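Long-range contacts in glucose-6-phosphate isomerase (Thermus thermophilus, PDB 1ZZG), which probably catalyses the reversible isomerisation of glucose 6-phosphate to fructose 6-phosphate, a step shared by glycolysis and gluconeogenesis: residues L4-F8 with E348-E352; A122-S126 with I180-G186; D319-P323 with L334-F340; V56-R60 with L196-F201; L46-T50 with L210-R214. All coordinates share one frame. Numbering follows the deposited sequence.

Contact 1: L4-F8 with E348-E352; sequences LDTRF and EATYE
Tyr351 of helix 339-356 (chi1 t) reaches into the bend where strand 3-5 gives way to a loop; Phe8 and Arg7 close over it. The nearest CA atoms, those of Phe8 and Glu352, are 8.1 Å apart, so side chains span the gap. Phe8, chi1 m, turns its ring edge to the Tyr351 face: a T-shaped pair with centroids 4.9 Å apart and planes at 74°. Phe8 CZ also lies 3.9 Å from Glu352 CA. Here an edge strand of the mixed sheet, antiparallel to strand 360-366, is pinned to a helix packed on it. A phenol suits this place: its ring packs against Phe8 while its hydroxyl reaches the polar bend, where Tyr351 OH donates to Asp5 OD1 (2.7 Å) and accepts from a water that also accepts from Phe8 N. Asp5 OD1 takes Arg7 N at 2.9 Å, forming an Asx turn. Arg7 NH2 bridges to Asp5 OD2 (2.8 Å), and NH1 makes a weakly hydrogen-bonded salt bridge to OE1 of Glu348 (3.3 Å), itself paired with Lys344.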
# COMPACT_ATOMS: atom_id res chain seq x y z
N LEU A 4 -20.90 14.26 -3.23
CA LEU A 4 -20.42 14.37 -1.86
C LEU A 4 -21.56 14.06 -0.90
O LEU A 4 -22.64 14.64 -1.00
CB LEU A 4 -19.87 15.77 -1.57
CG LEU A 4 -19.58 16.06 -0.09
CD1 LEU A 4 -18.50 15.12 0.44
CD2 LEU A 4 -19.14 17.52 0.05
N ASP A 5 -21.31 13.15 0.03
CA ASP A 5 -22.30 12.76 1.03
C ASP A 5 -21.80 13.08 2.43
O ASP A 5 -20.76 12.59 2.86
CB ASP A 5 -22.59 11.26 0.92
CG ASP A 5 -23.66 10.80 1.90
OD1 ASP A 5 -23.45 10.95 3.12
OD2 ASP A 5 -24.70 10.28 1.44
N THR A 6 -22.55 13.91 3.15
CA THR A 6 -22.18 14.30 4.50
C THR A 6 -23.31 13.95 5.48
O THR A 6 -23.47 14.61 6.51
CB THR A 6 -21.89 15.82 4.58
OG1 THR A 6 -23.01 16.56 4.10
CG2 THR A 6 -20.65 16.18 3.75
N ARG A 7 -24.07 12.91 5.16
CA ARG A 7 -25.20 12.49 5.99
C ARG A 7 -24.88 12.37 7.48
O ARG A 7 -25.77 12.57 8.31
CB ARG A 7 -25.77 11.16 5.48
CG ARG A 7 -24.93 9.94 5.85
CD ARG A 7 -25.48 8.65 5.24
NE ARG A 7 -25.32 8.62 3.79
CZ ARG A 7 -25.43 7.52 3.05
NH1 ARG A 7 -25.71 6.36 3.63
NH2 ARG A 7 -25.26 7.57 1.73
N PHE A 8 -23.63 12.05 7.83
CA PHE A 8 -23.26 11.90 9.23
C PHE A 8 -22.55 13.12 9.80
O PHE A 8 -21.90 13.04 10.84
CB PHE A 8 -22.39 10.65 9.42
CG PHE A 8 -23.08 9.39 9.00
CD1 PHE A 8 -24.29 9.01 9.59
CD2 PHE A 8 -22.56 8.59 7.99
CE1 PHE A 8 -24.96 7.86 9.18
CE2 PHE A 8 -23.22 7.43 7.57
CZ PHE A 8 -24.43 7.07 8.17
N GLU A 348 -21.37 0.78 2.34
CA GLU A 348 -22.41 1.52 3.04
C GLU A 348 -22.40 1.15 4.52
O GLU A 348 -22.49 2.02 5.39
CB GLU A 348 -23.80 1.22 2.46
CG GLU A 348 -24.04 1.69 1.02
CD GLU A 348 -24.09 3.21 0.88
OE1 GLU A 348 -24.32 3.91 1.89
OE2 GLU A 348 -23.90 3.70 -0.26
N ALA A 349 -22.28 -0.15 4.78
CA ALA A 349 -22.26 -0.67 6.14
C ALA A 349 -21.11 -0.09 6.96
O ALA A 349 -21.30 0.35 8.09
CB ALA A 349 -22.16 -2.19 6.11
N THR A 350 -19.91 -0.08 6.38
CA THR A 350 -18.74 0.46 7.07
C THR A 350 -18.84 1.96 7.27
O THR A 350 -18.46 2.49 8.32
CB THR A 350 -17.45 0.14 6.30
OG1 THR A 350 -17.28 -1.28 6.23
CG2 THR A 350 -16.25 0.76 6.99
N TYR A 351 -19.36 2.65 6.26
CA TYR A 351 -19.54 4.10 6.32
C TYR A 351 -20.40 4.41 7.55
O TYR A 351 -20.05 5.27 8.36
CB TYR A 351 -20.22 4.57 5.02
CG TYR A 351 -20.50 6.06 4.93
CD1 TYR A 351 -19.68 7.00 5.56
CD2 TYR A 351 -21.57 6.53 4.17
CE1 TYR A 351 -19.92 8.37 5.43
CE2 TYR A 351 -21.83 7.89 4.04
CZ TYR A 351 -21.00 8.81 4.67
OH TYR A 351 -21.24 10.15 4.54
N GLU A 352 -21.49 3.67 7.69
CA GLU A 352 -22.39 3.85 8.83
C GLU A 352 -21.74 3.43 10.15
O GLU A 352 -21.90 4.10 11.17
CB GLU A 352 -23.68 3.05 8.63
CG GLU A 352 -24.77 3.38 9.64
CD GLU A 352 -25.97 2.47 9.55
OE1 GLU A 352 -26.37 2.11 8.42
OE2 GLU A 352 -26.53 2.11 10.61
O HOH W 1 -25.42 5.82 -1.22
O HOH W 2 -21.14 12.05 6.37

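Contact 2: A122-S126 with I180-G186; sequences AVSKS and IPKEVGG
The direct hydrogen bonds between the segments both start from one amine. Lys125 turns its CA-to-CB bond toward segment 180-186, with Lys125 and Ile180 CA atoms 6.2 Å apart. Its chain runs t, t, t, then p at chi4, long enough to bring NZ into the curve of the loop. There NZ donates to Val184 O at 2.6 Å and Lys182 O at 3.0 Å, and to a water at 2.6 Å that donates to Ile180 O. Pro181 O is as near, 2.9 Å from NZ, but badly angled; it accepts Val184 N (2.9 Å) instead, closing the type I turn Pro181-Val184. A lysine suits a ring of carbonyls because its amine offers three protons and a positive charge. These residues sit at the C-terminal ends of strands in the five-stranded parallel sheet of an SIS-type domain, bridging from the central strand to the loop after edge strand 176-179. The Ser124 side chain is about 9 Å from that of Lys406, a predicted active-site residue. Apolar packing lies at the base of the lysine: Ile180 (m, t) places CD1 3.7 Å from Lys125 CA and 4.4 Å from Val123 CG1, and both Ile180 and Val123 also touch Val194 of helix 193-201. The lysine methylenes pass Gly185 and Gly186, with Lys125 CD 4.0 Å from Gly186 N.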
# COMPACT_ATOMS: atom_id res chain seq x y z
N ALA A 122 11.75 6.17 -19.24
CA ALA A 122 12.42 6.86 -18.15
C ALA A 122 11.65 8.15 -17.88
O ALA A 122 11.60 9.05 -18.73
CB ALA A 122 13.85 7.17 -18.53
N VAL A 123 11.07 8.25 -16.69
CA VAL A 123 10.27 9.40 -16.31
C VAL A 123 10.83 10.18 -15.13
O VAL A 123 11.03 9.62 -14.05
CB VAL A 123 8.83 8.97 -15.96
CG1 VAL A 123 7.93 10.20 -15.87
CG2 VAL A 123 8.31 7.98 -17.00
N SER A 124 11.08 11.47 -15.34
CA SER A 124 11.60 12.35 -14.29
C SER A 124 11.44 13.80 -14.74
O SER A 124 11.89 14.17 -15.82
CB SER A 124 13.08 12.06 -14.03
OG SER A 124 13.61 12.99 -13.09
N LYS A 125 10.79 14.62 -13.91
CA LYS A 125 10.59 16.03 -14.26
C LYS A 125 11.93 16.76 -14.34
O LYS A 125 12.24 17.39 -15.35
CB LYS A 125 9.68 16.72 -13.25
CG LYS A 125 9.44 18.20 -13.58
CD LYS A 125 8.54 18.88 -12.55
CE LYS A 125 8.37 20.36 -12.86
NZ LYS A 125 7.66 20.58 -14.15
N SER A 126 12.71 16.68 -13.26
CA SER A 126 14.02 17.34 -13.21
C SER A 126 15.00 16.60 -14.11
O SER A 126 15.96 17.19 -14.61
CB SER A 126 14.56 17.31 -11.78
OG SER A 126 14.92 15.99 -11.42
N ILE A 180 6.95 17.02 -19.71
CA ILE A 180 6.21 17.29 -18.49
C ILE A 180 6.30 18.82 -18.50
O ILE A 180 7.39 19.39 -18.44
CB ILE A 180 6.93 16.76 -17.24
CG1 ILE A 180 6.94 15.23 -17.25
CG2 ILE A 180 6.22 17.28 -15.98
CD1 ILE A 180 7.71 14.61 -16.09
N PRO A 181 5.15 19.50 -18.62
CA PRO A 181 5.14 20.96 -18.65
C PRO A 181 5.90 21.59 -17.49
O PRO A 181 5.84 21.12 -16.35
CB PRO A 181 3.65 21.30 -18.61
CG PRO A 181 3.02 20.13 -19.27
CD PRO A 181 3.78 18.96 -18.70
N LYS A 182 6.62 22.66 -17.79
CA LYS A 182 7.39 23.38 -16.78
C LYS A 182 6.55 23.71 -15.54
O LYS A 182 6.99 23.52 -14.41
CB LYS A 182 7.95 24.67 -17.38
CG LYS A 182 8.78 25.49 -16.41
CD LYS A 182 9.23 26.80 -17.04
CE LYS A 182 10.07 27.61 -16.07
NZ LYS A 182 10.43 28.95 -16.62
N GLU A 183 5.33 24.20 -15.77
CA GLU A 183 4.44 24.58 -14.67
C GLU A 183 3.70 23.42 -14.00
O GLU A 183 2.80 23.64 -13.18
CB GLU A 183 3.42 25.61 -15.15
CG GLU A 183 4.01 26.93 -15.64
CD GLU A 183 4.85 27.64 -14.58
OE1 GLU A 183 4.55 27.51 -13.38
OE2 GLU A 183 5.81 28.35 -14.96
N VAL A 184 4.07 22.19 -14.33
CA VAL A 184 3.44 21.00 -13.75
C VAL A 184 4.40 20.25 -12.81
O VAL A 184 5.36 19.63 -13.26
CB VAL A 184 2.96 20.01 -14.85
CG1 VAL A 184 2.46 18.71 -14.22
CG2 VAL A 184 1.86 20.66 -15.67
N GLY A 185 4.12 20.31 -11.52
CA GLY A 185 4.96 19.62 -10.56
C GLY A 185 4.77 18.11 -10.61
O GLY A 185 3.74 17.62 -11.06
N GLY A 186 5.77 17.38 -10.15
CA GLY A 186 5.70 15.93 -10.16
C GLY A 186 4.43 15.29 -9.60
O GLY A 186 3.79 14.50 -10.29
O HOH W 3 8.98 19.94 -16.28

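Contact 3: D319-P323 with L334-F340; sequences DVEIP and LFGKTLF
Two extended segments pair here through a single antiparallel beta bridge, like a hairpin with a long connection, leading into the N terminus of helix 339-356. Glu321 and Thr338 form the non-hydrogen-bonded pair, CA atoms 4.1 Å apart, framed by hydrogen bonds from Ile322 N to Lys337 O and from Leu339 N to Val320 O, both 2.8 Å. Beyond it Gly336 N donates to Ile322 O at 3.0 Å. Gly336 occupies the third position of the type II turn Leu334-Lys337, where its positive phi (92°) would jam a CB against the preceding carbonyl; Lys337 N closes the turn on Leu334 O (3.0 Å). At the helix start Thr338 is the N-cap: OG1 accepts from Gln341 N and donates to Asp319 OD2 (2.7 Å). Aspartate, short and doubly accepting, spares OD1 for Phe340 N (3.1 Å) and Val320 N (2.6 Å). Ile322 (m, t) packs on the face that carries Leu334 and Leu339, CG1 3.8 Å from Leu339 CD2 and CD1 4.2 Å from Leu334 CB. Leu107 and Ala130 of the second subunit pack on Val320 and Leu334. Pro323 O, without a polar partner in the model, rests 3.5 Å from Phe335 CD1.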
# COMPACT_ATOMS: atom_id res chain seq x y z
N ASP A 319 -20.75 -7.03 -13.68
CA ASP A 319 -20.96 -7.71 -12.41
C ASP A 319 -20.86 -9.23 -12.48
O ASP A 319 -20.73 -9.81 -13.55
CB ASP A 319 -22.32 -7.30 -11.85
CG ASP A 319 -22.34 -7.28 -10.34
OD1 ASP A 319 -21.44 -7.87 -9.71
OD2 ASP A 319 -23.28 -6.68 -9.77
N VAL A 320 -20.93 -9.86 -11.31
CA VAL A 320 -20.86 -11.31 -11.21
C VAL A 320 -21.84 -11.82 -10.17
O VAL A 320 -21.81 -11.40 -9.02
CB VAL A 320 -19.45 -11.78 -10.78
CG1 VAL A 320 -19.47 -13.27 -10.49
CG2 VAL A 320 -18.45 -11.45 -11.86
N GLU A 321 -22.71 -12.73 -10.59
CA GLU A 321 -23.68 -13.28 -9.65
C GLU A 321 -22.98 -14.37 -8.84
O GLU A 321 -22.24 -15.18 -9.38
CB GLU A 321 -24.88 -13.89 -10.40
CG GLU A 321 -26.01 -14.30 -9.46
CD GLU A 321 -27.24 -14.79 -10.20
OE1 GLU A 321 -27.70 -14.10 -11.13
OE2 GLU A 321 -27.75 -15.88 -9.84
N ILE A 322 -23.22 -14.35 -7.53
CA ILE A 322 -22.63 -15.35 -6.64
C ILE A 322 -23.48 -16.61 -6.77
O ILE A 322 -24.64 -16.64 -6.35
CB ILE A 322 -22.64 -14.86 -5.17
CG1 ILE A 322 -21.85 -13.55 -5.05
CG2 ILE A 322 -22.03 -15.93 -4.26
CD1 ILE A 322 -22.00 -12.87 -3.70
N PRO A 323 -22.91 -17.67 -7.36
CA PRO A 323 -23.61 -18.95 -7.56
C PRO A 323 -23.80 -19.76 -6.27
O PRO A 323 -22.99 -19.68 -5.35
CB PRO A 323 -22.72 -19.67 -8.57
CG PRO A 323 -21.36 -19.23 -8.15
CD PRO A 323 -21.54 -17.75 -7.89
N LEU A 334 -25.76 -15.31 0.54
CA LEU A 334 -25.02 -14.66 -0.54
C LEU A 334 -25.47 -15.15 -1.91
O LEU A 334 -25.34 -14.43 -2.90
CB LEU A 334 -23.52 -14.90 -0.38
CG LEU A 334 -22.82 -14.27 0.83
CD1 LEU A 334 -21.41 -14.83 0.97
CD2 LEU A 334 -22.79 -12.75 0.66
N PHE A 335 -25.98 -16.38 -1.98
CA PHE A 335 -26.43 -16.94 -3.26
C PHE A 335 -27.47 -16.04 -3.90
O PHE A 335 -28.39 -15.56 -3.23
CB PHE A 335 -27.02 -18.35 -3.07
CG PHE A 335 -26.08 -19.35 -2.43
CD1 PHE A 335 -24.71 -19.13 -2.40
CD2 PHE A 335 -26.58 -20.53 -1.88
CE1 PHE A 335 -23.84 -20.07 -1.83
CE2 PHE A 335 -25.72 -21.47 -1.30
CZ PHE A 335 -24.35 -21.24 -1.28
N GLY A 336 -27.33 -15.80 -5.20
CA GLY A 336 -28.29 -14.96 -5.89
C GLY A 336 -27.87 -13.50 -5.94
O GLY A 336 -28.22 -12.78 -6.87
N LYS A 337 -27.14 -13.05 -4.92
CA LYS A 337 -26.66 -11.67 -4.88
C LYS A 337 -25.46 -11.58 -5.81
O LYS A 337 -24.93 -12.60 -6.24
CB LYS A 337 -26.20 -11.30 -3.46
CG LYS A 337 -27.17 -11.71 -2.36
CD LYS A 337 -28.53 -11.07 -2.53
CE LYS A 337 -29.47 -11.50 -1.41
NZ LYS A 337 -30.87 -11.04 -1.65
N THR A 338 -25.03 -10.36 -6.13
CA THR A 338 -23.87 -10.16 -7.00
C THR A 338 -22.65 -9.71 -6.19
O THR A 338 -22.78 -9.27 -5.05
CB THR A 338 -24.14 -9.09 -8.09
OG1 THR A 338 -24.22 -7.79 -7.47
CG2 THR A 338 -25.44 -9.38 -8.83
N LEU A 339 -21.47 -9.83 -6.78
CA LEU A 339 -20.25 -9.42 -6.10
C LEU A 339 -20.27 -7.92 -5.84
O LEU A 339 -19.91 -7.46 -4.75
CB LEU A 339 -19.01 -9.79 -6.93
CG LEU A 339 -18.66 -11.28 -6.97
CD1 LEU A 339 -17.37 -11.50 -7.75
CD2 LEU A 339 -18.52 -11.80 -5.55
N PHE A 340 -20.70 -7.14 -6.83
CA PHE A 340 -20.76 -5.69 -6.63
C PHE A 340 -21.78 -5.35 -5.54
O PHE A 340 -21.58 -4.44 -4.74
CB PHE A 340 -21.15 -4.96 -7.91
CG PHE A 340 -21.07 -3.47 -7.77
CD1 PHE A 340 -19.85 -2.81 -7.94
CD2 PHE A 340 -22.18 -2.73 -7.40
CE1 PHE A 340 -19.74 -1.44 -7.74
CE2 PHE A 340 -22.09 -1.35 -7.19
CZ PHE A 340 -20.87 -0.71 -7.36

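Contact 4: V56-R60 with L196-F201; sequences VRRYR and LLPLAF
This is buried helix-helix packing on one face of the parallel sheet: helix 52-61 lies against the end of helix 193-201, the short axes 9.2 Å apart and crossing at -45° with their N-to-C directions at 45°. CA atoms come closest at Val56-Leu197 (5.9 Å) and Arg60-Phe201 (6.1 Å), one helical turn apart. Val56, chi1 t, fits its compact branched side chain between three residues: CG1 is 3.6 Å from Ala200 CB and 4.1 Å from Leu197 CD1, and CG2 is 4.4 Å from Leu196 CB. Ala200 is small enough to let Arg60 pass as well, their CB atoms 3.9 Å apart. Such helices layered on a parallel sheet make up the alpha-beta-alpha sandwich of an SIS domain; Tyr59 and Leu197 both rest on Val156 of strand 155-159, and Tyr59 and Phe201 on Leu119 of strand 118-124. Pro198 kinks the second helix, having no amide proton for the preceding turn. Tyr59 (chi1 t) places CD2 3.7 Å from Leu197 CD1 and CE2 3.9 Å from Phe201 CE2. Arginine contributes length and apolar methylenes: Arg60 CG stands 3.7 Å above the Phe201 ring centroid, a CH-pi contact, while Arg60 NE (3.0 Å) and Ala200 O (3.1 Å) share a water.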
# COMPACT_ATOMS: atom_id res chain seq x y z
N VAL A 56 0.46 11.06 -28.17
CA VAL A 56 0.72 9.87 -27.37
C VAL A 56 0.10 8.65 -28.04
O VAL A 56 0.75 7.61 -28.19
CB VAL A 56 0.14 10.02 -25.94
CG1 VAL A 56 0.17 8.69 -25.19
CG2 VAL A 56 0.93 11.07 -25.17
N ARG A 57 -1.15 8.77 -28.47
CA ARG A 57 -1.83 7.66 -29.14
C ARG A 57 -1.10 7.23 -30.41
O ARG A 57 -0.90 6.04 -30.66
CB ARG A 57 -3.27 8.05 -29.50
CG ARG A 57 -4.27 8.01 -28.35
CD ARG A 57 -5.65 8.42 -28.87
NE ARG A 57 -6.72 8.35 -27.87
CZ ARG A 57 -7.12 7.23 -27.29
NH1 ARG A 57 -6.54 6.08 -27.60
NH2 ARG A 57 -8.11 7.25 -26.41
N ARG A 58 -0.70 8.20 -31.23
CA ARG A 58 -0.01 7.86 -32.47
C ARG A 58 1.29 7.11 -32.21
O ARG A 58 1.64 6.17 -32.92
CB ARG A 58 0.26 9.13 -33.29
CG ARG A 58 -1.02 9.78 -33.84
CD ARG A 58 -1.84 8.82 -34.70
NE ARG A 58 -2.83 8.04 -33.95
CZ ARG A 58 -3.93 8.54 -33.40
NH1 ARG A 58 -4.20 9.84 -33.51
NH2 ARG A 58 -4.78 7.75 -32.75
N TYR A 59 2.01 7.53 -31.17
CA TYR A 59 3.26 6.87 -30.81
C TYR A 59 3.00 5.43 -30.39
O TYR A 59 3.73 4.52 -30.77
CB TYR A 59 3.95 7.61 -29.66
CG TYR A 59 5.16 6.87 -29.12
CD1 TYR A 59 6.33 6.78 -29.86
CD2 TYR A 59 5.11 6.24 -27.88
CE1 TYR A 59 7.43 6.07 -29.38
CE2 TYR A 59 6.20 5.54 -27.39
CZ TYR A 59 7.36 5.46 -28.14
OH TYR A 59 8.44 4.77 -27.64
N ARG A 60 1.95 5.23 -29.59
CA ARG A 60 1.60 3.90 -29.10
C ARG A 60 1.26 2.99 -30.27
O ARG A 60 1.77 1.87 -30.37
CB ARG A 60 0.41 3.99 -28.15
CG ARG A 60 0.05 2.67 -27.47
CD ARG A 60 -0.93 1.81 -28.27
NE ARG A 60 -1.17 0.54 -27.57
CZ ARG A 60 -0.34 -0.49 -27.58
NH1 ARG A 60 0.80 -0.43 -28.28
NH2 ARG A 60 -0.61 -1.58 -26.87
N LEU A 196 -0.42 9.55 -19.28
CA LEU A 196 -1.03 9.27 -20.58
C LEU A 196 -0.28 8.23 -21.40
O LEU A 196 -0.90 7.36 -22.01
CB LEU A 196 -1.17 10.55 -21.39
CG LEU A 196 -2.05 11.61 -20.72
CD1 LEU A 196 -2.13 12.83 -21.60
CD2 LEU A 196 -3.44 11.03 -20.44
N LEU A 197 1.05 8.30 -21.42
CA LEU A 197 1.84 7.35 -22.19
C LEU A 197 1.60 5.91 -21.72
O LEU A 197 1.21 5.05 -22.52
CB LEU A 197 3.33 7.70 -22.12
CG LEU A 197 4.22 6.79 -22.98
CD1 LEU A 197 3.75 6.85 -24.44
CD2 LEU A 197 5.67 7.21 -22.86
N PRO A 198 1.85 5.61 -20.44
CA PRO A 198 1.60 4.22 -20.02
C PRO A 198 0.15 3.82 -20.22
O PRO A 198 -0.13 2.69 -20.61
CB PRO A 198 2.03 4.20 -18.55
CG PRO A 198 1.93 5.66 -18.12
CD PRO A 198 2.46 6.39 -19.34
N LEU A 199 -0.79 4.73 -19.98
CA LEU A 199 -2.20 4.41 -20.17
C LEU A 199 -2.53 4.07 -21.61
O LEU A 199 -3.41 3.24 -21.88
CB LEU A 199 -3.10 5.56 -19.71
CG LEU A 199 -3.54 5.52 -18.25
CD1 LEU A 199 -4.43 6.72 -17.97
CD2 LEU A 199 -4.30 4.21 -17.96
N ALA A 200 -1.83 4.70 -22.55
CA ALA A 200 -2.05 4.43 -23.96
C ALA A 200 -1.73 2.96 -24.21
O ALA A 200 -2.54 2.24 -24.80
CB ALA A 200 -1.17 5.33 -24.83
N PHE A 201 -0.56 2.53 -23.76
CA PHE A 201 -0.14 1.14 -23.93
C PHE A 201 -1.03 0.19 -23.15
O PHE A 201 -1.06 -1.01 -23.43
CB PHE A 201 1.33 0.98 -23.52
CG PHE A 201 2.30 1.43 -24.58
CD1 PHE A 201 2.66 0.57 -25.62
CD2 PHE A 201 2.78 2.74 -24.60
CE1 PHE A 201 3.50 1.00 -26.65
CE2 PHE A 201 3.61 3.18 -25.62
CZ PHE A 201 3.97 2.31 -26.65
O HOH W 4 -4.06 1.21 -27.27

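Contact 5: L46-T50 with L210-R214; sequences LPEDT and LMGAR
A short 3-10 turn, residues 46-48, in the loop leading to helix 52-61 docks against the side of helix 206-221. Pro47 is the centre, its CA 4.7 Å from that of Leu210. Its rigid ring fits a shallow gap on the helix, CG 3.6 Å from Ala213 CB and CB 3.7 Å from Leu210 O; alanine leaves room for the ring, and both Pro47 and Ala213 also touch Gln379 of helix 371-391. Leu210 (m, t) points at the loop and slips its CD1 under the bend, 4.2 Å from Leu46 O and 4.0 Å from Asp49 O. Asp49, centre of an inverse gamma turn, instead spends its carboxylate on the hydroxyl of Thr52 and the amide of Glu51, just before helix 52-61. Arg214, one turn beyond Leu210, extends t, t, m, so that its guanidinium reaches back over the loop: NH2 donates to Pro47 O at 3.3 Å (162°). Glu48 OE1 lies over the guanidinium face, a long salt bridge of 3.6 Å to Arg214 NE toward which no N-H points. The joint is apolar packing on its inner side, held at the rim by one directional bond and an attraction of charges that demands little of geometry.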
# COMPACT_ATOMS: atom_id res chain seq x y z
N LEU A 46 -3.80 20.82 -18.07
CA LEU A 46 -3.59 19.52 -18.71
C LEU A 46 -4.86 18.92 -19.34
O LEU A 46 -4.79 18.31 -20.41
CB LEU A 46 -3.00 18.52 -17.71
CG LEU A 46 -1.58 18.82 -17.23
CD1 LEU A 46 -1.20 17.80 -16.15
CD2 LEU A 46 -0.61 18.75 -18.40
N PRO A 47 -6.03 19.09 -18.70
CA PRO A 47 -7.26 18.53 -19.28
C PRO A 47 -7.64 19.16 -20.62
O PRO A 47 -8.39 18.57 -21.40
CB PRO A 47 -8.31 18.80 -18.20
CG PRO A 47 -7.50 18.88 -16.92
CD PRO A 47 -6.29 19.67 -17.37
N GLU A 48 -7.12 20.36 -20.89
CA GLU A 48 -7.44 21.05 -22.13
C GLU A 48 -6.40 20.88 -23.23
O GLU A 48 -6.47 21.52 -24.27
CB GLU A 48 -7.69 22.54 -21.85
CG GLU A 48 -8.94 22.79 -21.02
CD GLU A 48 -10.24 22.63 -21.81
OE1 GLU A 48 -10.22 22.01 -22.89
OE2 GLU A 48 -11.28 23.12 -21.33
N ASP A 49 -5.42 20.00 -23.00
CA ASP A 49 -4.40 19.76 -24.01
C ASP A 49 -4.92 18.64 -24.92
O ASP A 49 -4.68 17.47 -24.66
CB ASP A 49 -3.09 19.33 -23.35
CG ASP A 49 -1.96 19.17 -24.35
OD1 ASP A 49 -2.25 18.86 -25.54
OD2 ASP A 49 -0.78 19.32 -23.97
N THR A 50 -5.63 19.01 -25.98
CA THR A 50 -6.17 18.01 -26.90
C THR A 50 -5.24 17.71 -28.07
O THR A 50 -5.67 17.22 -29.11
CB THR A 50 -7.53 18.45 -27.48
OG1 THR A 50 -7.49 19.85 -27.78
CG2 THR A 50 -8.65 18.17 -26.49
N LEU A 210 -9.31 12.83 -19.51
CA LEU A 210 -9.18 14.29 -19.52
C LEU A 210 -10.54 15.00 -19.47
O LEU A 210 -10.66 16.08 -18.88
CB LEU A 210 -8.37 14.76 -20.75
CG LEU A 210 -6.95 14.17 -20.88
CD1 LEU A 210 -6.25 14.79 -22.08
CD2 LEU A 210 -6.15 14.43 -19.60
N MET A 211 -11.55 14.39 -20.06
CA MET A 211 -12.90 14.96 -20.04
C MET A 211 -13.39 15.01 -18.59
O MET A 211 -13.96 16.00 -18.16
CB MET A 211 -13.86 14.09 -20.84
CG MET A 211 -13.61 14.08 -22.34
SD MET A 211 -14.72 12.90 -23.13
CE MET A 211 -16.30 13.38 -22.33
N GLY A 212 -13.16 13.93 -17.85
CA GLY A 212 -13.57 13.90 -16.46
C GLY A 212 -12.83 14.95 -15.66
O GLY A 212 -13.41 15.59 -14.78
N ALA A 213 -11.54 15.13 -15.95
CA ALA A 213 -10.76 16.14 -15.23
C ALA A 213 -11.31 17.53 -15.55
O ALA A 213 -11.35 18.41 -14.68
CB ALA A 213 -9.27 16.04 -15.62
N ARG A 214 -11.74 17.73 -16.79
CA ARG A 214 -12.32 19.01 -17.22
C ARG A 214 -13.58 19.28 -16.38
O ARG A 214 -13.83 20.42 -15.98
CB ARG A 214 -12.68 18.95 -18.70
CG ARG A 214 -13.02 20.30 -19.34
CD ARG A 214 -13.19 20.12 -20.85
NE ARG A 214 -12.11 19.29 -21.39
CZ ARG A 214 -12.24 18.49 -22.44
NH1 ARG A 214 -13.39 18.41 -23.08
NH2 ARG A 214 -11.21 17.74 -22.83

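From the N terminus, residues 4-8 open the widest loop, which contact 1 closes only at 348-352, joining the edge strand of the mixed sheet to helix 339-356. Every other contact falls within it, and none cross. Contact 5 opens next, at 46-50, and encloses contact 4, which encloses contact 2; their closing segments therefore come in reverse order, at 180-186, 196-201 and 210-214. These three gather around the parallel-sheet domain, and contacts 2 and 5 touch where Pro181 and Val184 pack on Leu46. Contact 3 follows in series, a small loop from 319-323 to 334-340 that leads into the helix used by contact 1; both meet the second subunit.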